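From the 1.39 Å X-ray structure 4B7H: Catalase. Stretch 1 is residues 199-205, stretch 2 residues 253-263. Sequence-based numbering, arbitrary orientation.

Stretch 1 199-205: TPKTSRH
Stretch 2 (253-263) DYQREDLYNAI

The strongest link between the two stretches is a two-pronged salt bridge. Arg204 NE donates to Asp258 OD2 at 2.8 Å, almost perfectly straight at 178°, and Arg204 NH2 donates to Asp258 OD1, also at 2.8 Å and at 161°. The carboxylate thus lies at the edge of the guanidinium, near its plane, where two N-H bonds of arginine match the two oxygens of aspartate. Both CA-to-CB bonds point toward the opposite stretch. Arg204 has chi angles of -54° (m), 179° (t), -71° (m) and 123°; Asp258 has chi1 168° (t) and chi2 88°.

Asp258 belongs to a helix running from Tyr254 through Ile263 and continuing beyond it, held by i to i+4 bonds such as Asp258 N to Tyr254 O at 2.9 Å and Ala262 N to Asp258 O at 2.9 Å. Asp253 occupies the N-cap position but makes no side-chain capping bond. Residues 199-205 form neither regular helix nor strand. Phi/psi is -65/146 at Pro200, -68/-41 at Lys201, -139/174 at Thr202, -73/-23 at Ser203 and -83/-23 at Arg204. The register is set by Thr202 and Gln255, whose CA atoms are 5.0 Å apart. Loop and helix advance in the same general direction: Lys201 meets Tyr254 and Gln255, Arg204 the later turns.

Gln255, one turn before Leu259, extends its amide (chi1 -59° m, chi2 -174° t, chi3 -29°) toward backbone carbonyls. Its NE2 gives a weak hydrogen bond to Lys201 O at 3.3 Å and lies 2.9 Å from Pro200 O. Water adds a further bridge: water 3 accepts from Ser203 N (2.9 Å) and donates to Gln255 O (2.8 Å) and Asp258 OD2 (2.7 Å), tying a loop amide to both helix backbone and salt bridge.

Thr202, chi1 77° (p), organizes its own loop. Its OG1 accepts from His205 N at 3.0 Å and weakly from Arg204 N at 2.9 Å, while OG1 and His205 ND1 share a 2.6 Å hydrogen bond. These bonds tie residues 202-205 together locally, and from there the Arg204 side chain reaches the helix.

Packing contacts lie outside the polar pairs. Ala262 CB, a compact nonpolar neighbor, lies over one guanidinium face, 3.7 Å from Arg204 CD. Leu259 (t, p) brings CD1 to 4.0 Å from Arg204 CG, covering the aliphatic part of the arginine. Near the helix start, Tyr254 (chi1 -175° t, chi2 83°) presents its ring edge to Lys201 O, with CE2 3.3 Å from that oxygen. Lys201 itself is extended (m, t, t, t), and its end leads away from the helix. Altogether 424 Å² is buried, summed over both sides.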

# COMPACT_ATOMS: atom_id res chain seq x y z
N THR A 199 -29.26 -6.25 21.79
CA THR A 199 -28.69 -5.14 22.55
C THR A 199 -28.17 -5.56 23.94
O THR A 199 -28.68 -5.08 24.95
CB THR A 199 -29.71 -3.98 22.71
OG1 THR A 199 -30.94 -4.47 23.25
CG2 THR A 199 -30.00 -3.33 21.36
N PRO A 200 -27.14 -6.41 23.97
CA PRO A 200 -26.54 -6.76 25.27
C PRO A 200 -25.90 -5.52 25.89
O PRO A 200 -25.36 -4.69 25.16
CB PRO A 200 -25.45 -7.78 24.90
CG PRO A 200 -25.57 -8.03 23.42
CD PRO A 200 -26.32 -6.87 22.84
N LYS A 201 -25.94 -5.40 27.22
CA LYS A 201 -25.41 -4.19 27.85
C LYS A 201 -23.89 -4.07 27.70
O LYS A 201 -23.37 -2.97 27.47
CB LYS A 201 -25.79 -4.10 29.32
CG LYS A 201 -27.28 -3.94 29.56
CD LYS A 201 -27.58 -3.67 31.03
CE LYS A 201 -29.08 -3.55 31.25
NZ LYS A 201 -29.41 -3.09 32.63
N THR A 202 -23.19 -5.19 27.86
CA THR A 202 -21.73 -5.19 27.85
C THR A 202 -21.20 -6.38 27.07
O THR A 202 -21.97 -7.27 26.66
CB THR A 202 -21.14 -5.28 29.28
OG1 THR A 202 -21.24 -6.63 29.74
CG2 THR A 202 -21.85 -4.34 30.26
N SER A 203 -19.89 -6.41 26.89
CA SER A 203 -19.25 -7.58 26.31
C SER A 203 -19.20 -8.76 27.27
O SER A 203 -19.06 -9.91 26.84
CB SER A 203 -17.82 -7.25 25.90
OG SER A 203 -17.81 -6.25 24.91
N ARG A 204 -19.29 -8.47 28.57
CA ARG A 204 -19.19 -9.49 29.61
C ARG A 204 -20.52 -10.22 29.84
O ARG A 204 -20.53 -11.34 30.35
CB ARG A 204 -18.73 -8.87 30.93
CG ARG A 204 -17.43 -8.07 30.80
CD ARG A 204 -17.02 -7.44 32.13
NE ARG A 204 -17.91 -6.34 32.50
CZ ARG A 204 -18.60 -6.27 33.63
NH1 ARG A 204 -18.53 -7.23 34.55
NH2 ARG A 204 -19.38 -5.21 33.85
N HIS A 205 -21.61 -9.56 29.47
CA HIS A 205 -22.96 -10.06 29.73
C HIS A 205 -23.63 -10.64 28.49
O HIS A 205 -24.79 -10.33 28.18
CB HIS A 205 -23.81 -8.95 30.34
CG HIS A 205 -23.35 -8.53 31.70
ND1 HIS A 205 -22.41 -7.54 31.91
CD2 HIS A 205 -23.69 -8.98 32.93
CE1 HIS A 205 -22.21 -7.39 33.20
NE2 HIS A 205 -22.97 -8.26 33.85
N ASP A 253 -18.58 4.45 23.37
CA ASP A 253 -17.61 3.42 23.73
C ASP A 253 -17.99 2.73 25.03
O ASP A 253 -17.13 2.26 25.76
CB ASP A 253 -16.23 4.06 23.83
CG ASP A 253 -15.80 4.75 22.54
OD1 ASP A 253 -16.22 4.31 21.45
OD2 ASP A 253 -15.06 5.75 22.62
N TYR A 254 -19.29 2.64 25.29
CA TYR A 254 -19.79 2.09 26.54
C TYR A 254 -19.21 0.72 26.87
O TYR A 254 -18.81 0.46 28.01
CB TYR A 254 -21.31 2.01 26.49
CG TYR A 254 -21.95 1.56 27.78
CD1 TYR A 254 -22.20 2.47 28.81
CD2 TYR A 254 -22.33 0.23 27.97
CE1 TYR A 254 -22.80 2.06 29.99
CE2 TYR A 254 -22.93 -0.18 29.16
CZ TYR A 254 -23.16 0.74 30.16
OH TYR A 254 -23.75 0.33 31.33
N GLN A 255 -19.16 -0.16 25.87
CA GLN A 255 -18.72 -1.53 26.12
C GLN A 255 -17.20 -1.64 26.18
O GLN A 255 -16.66 -2.41 26.98
CB GLN A 255 -19.31 -2.48 25.07
CG GLN A 255 -20.83 -2.47 25.05
CD GLN A 255 -21.40 -3.51 24.12
OE1 GLN A 255 -20.78 -3.88 23.12
NE2 GLN A 255 -22.59 -4.00 24.43
N ARG A 256 -16.52 -0.87 25.33
CA ARG A 256 -15.07 -0.76 25.39
C ARG A 256 -14.65 -0.30 26.79
O ARG A 256 -13.77 -0.89 27.42
CB ARG A 256 -14.57 0.23 24.33
CG ARG A 256 -13.07 0.44 24.31
CD ARG A 256 -12.63 1.39 23.20
NE ARG A 256 -12.96 0.88 21.87
CZ ARG A 256 -12.50 1.39 20.73
NH1 ARG A 256 -11.69 2.44 20.75
NH2 ARG A 256 -12.84 0.84 19.57
N GLU A 257 -15.29 0.76 27.27
CA GLU A 257 -14.95 1.32 28.57
C GLU A 257 -15.31 0.34 29.69
O GLU A 257 -14.55 0.20 30.66
CB GLU A 257 -15.65 2.66 28.77
CG GLU A 257 -15.26 3.38 30.05
CD GLU A 257 -15.42 4.89 29.95
OE1 GLU A 257 -16.03 5.38 28.98
OE2 GLU A 257 -14.91 5.59 30.85
N ASP A 258 -16.45 -0.32 29.57
CA ASP A 258 -16.85 -1.29 30.59
C ASP A 258 -15.83 -2.41 30.76
O ASP A 258 -15.49 -2.78 31.89
CB ASP A 258 -18.21 -1.89 30.27
CG ASP A 258 -18.53 -3.09 31.14
OD1 ASP A 258 -19.09 -2.89 32.24
OD2 ASP A 258 -18.21 -4.23 30.73
N LEU A 259 -15.34 -2.95 29.65
CA LEU A 259 -14.41 -4.07 29.74
C LEU A 259 -13.07 -3.62 30.33
O LEU A 259 -12.50 -4.31 31.19
CB LEU A 259 -14.23 -4.78 28.39
CG LEU A 259 -13.28 -5.98 28.40
CD1 LEU A 259 -13.81 -7.10 29.29
CD2 LEU A 259 -13.02 -6.48 27.00
N TYR A 260 -12.58 -2.46 29.88
CA TYR A 260 -11.34 -1.89 30.41
C TYR A 260 -11.45 -1.71 31.92
O TYR A 260 -10.57 -2.12 32.68
CB TYR A 260 -11.02 -0.54 29.73
CG TYR A 260 -10.02 0.31 30.52
CD1 TYR A 260 -8.66 0.05 30.46
CD2 TYR A 260 -10.45 1.35 31.33
CE1 TYR A 260 -7.74 0.82 31.17
CE2 TYR A 260 -9.55 2.12 32.06
CZ TYR A 260 -8.19 1.84 31.97
OH TYR A 260 -7.29 2.60 32.69
N ASN A 261 -12.53 -1.07 32.35
CA ASN A 261 -12.74 -0.79 33.76
C ASN A 261 -12.88 -2.06 34.60
O ASN A 261 -12.32 -2.15 35.69
CB ASN A 261 -13.97 0.10 33.96
CG ASN A 261 -13.72 1.55 33.59
OD1 ASN A 261 -12.59 2.02 33.60
ND2 ASN A 261 -14.79 2.27 33.28
N ALA A 262 -13.61 -3.05 34.08
CA ALA A 262 -13.81 -4.30 34.82
C ALA A 262 -12.47 -4.96 35.10
O ALA A 262 -12.19 -5.39 36.23
CB ALA A 262 -14.71 -5.24 34.03
N ILE A 263 -11.63 -5.02 34.09
CA ILE A 263 -10.34 -5.67 34.26
C ILE A 263 -9.40 -4.85 35.15
O ILE A 263 -8.70 -5.42 36.00
CB ILE A 263 -9.70 -6.02 32.90
CG1 ILE A 263 -10.55 -7.09 32.21
CG2 ILE A 263 -8.26 -6.51 33.08
CD1 ILE A 263 -10.11 -7.40 30.82
O HOH W 1 -22.04 -7.03 23.69
O HOH W 2 -19.39 -6.92 22.78
O HOH W 3 -17.92 -4.69 28.05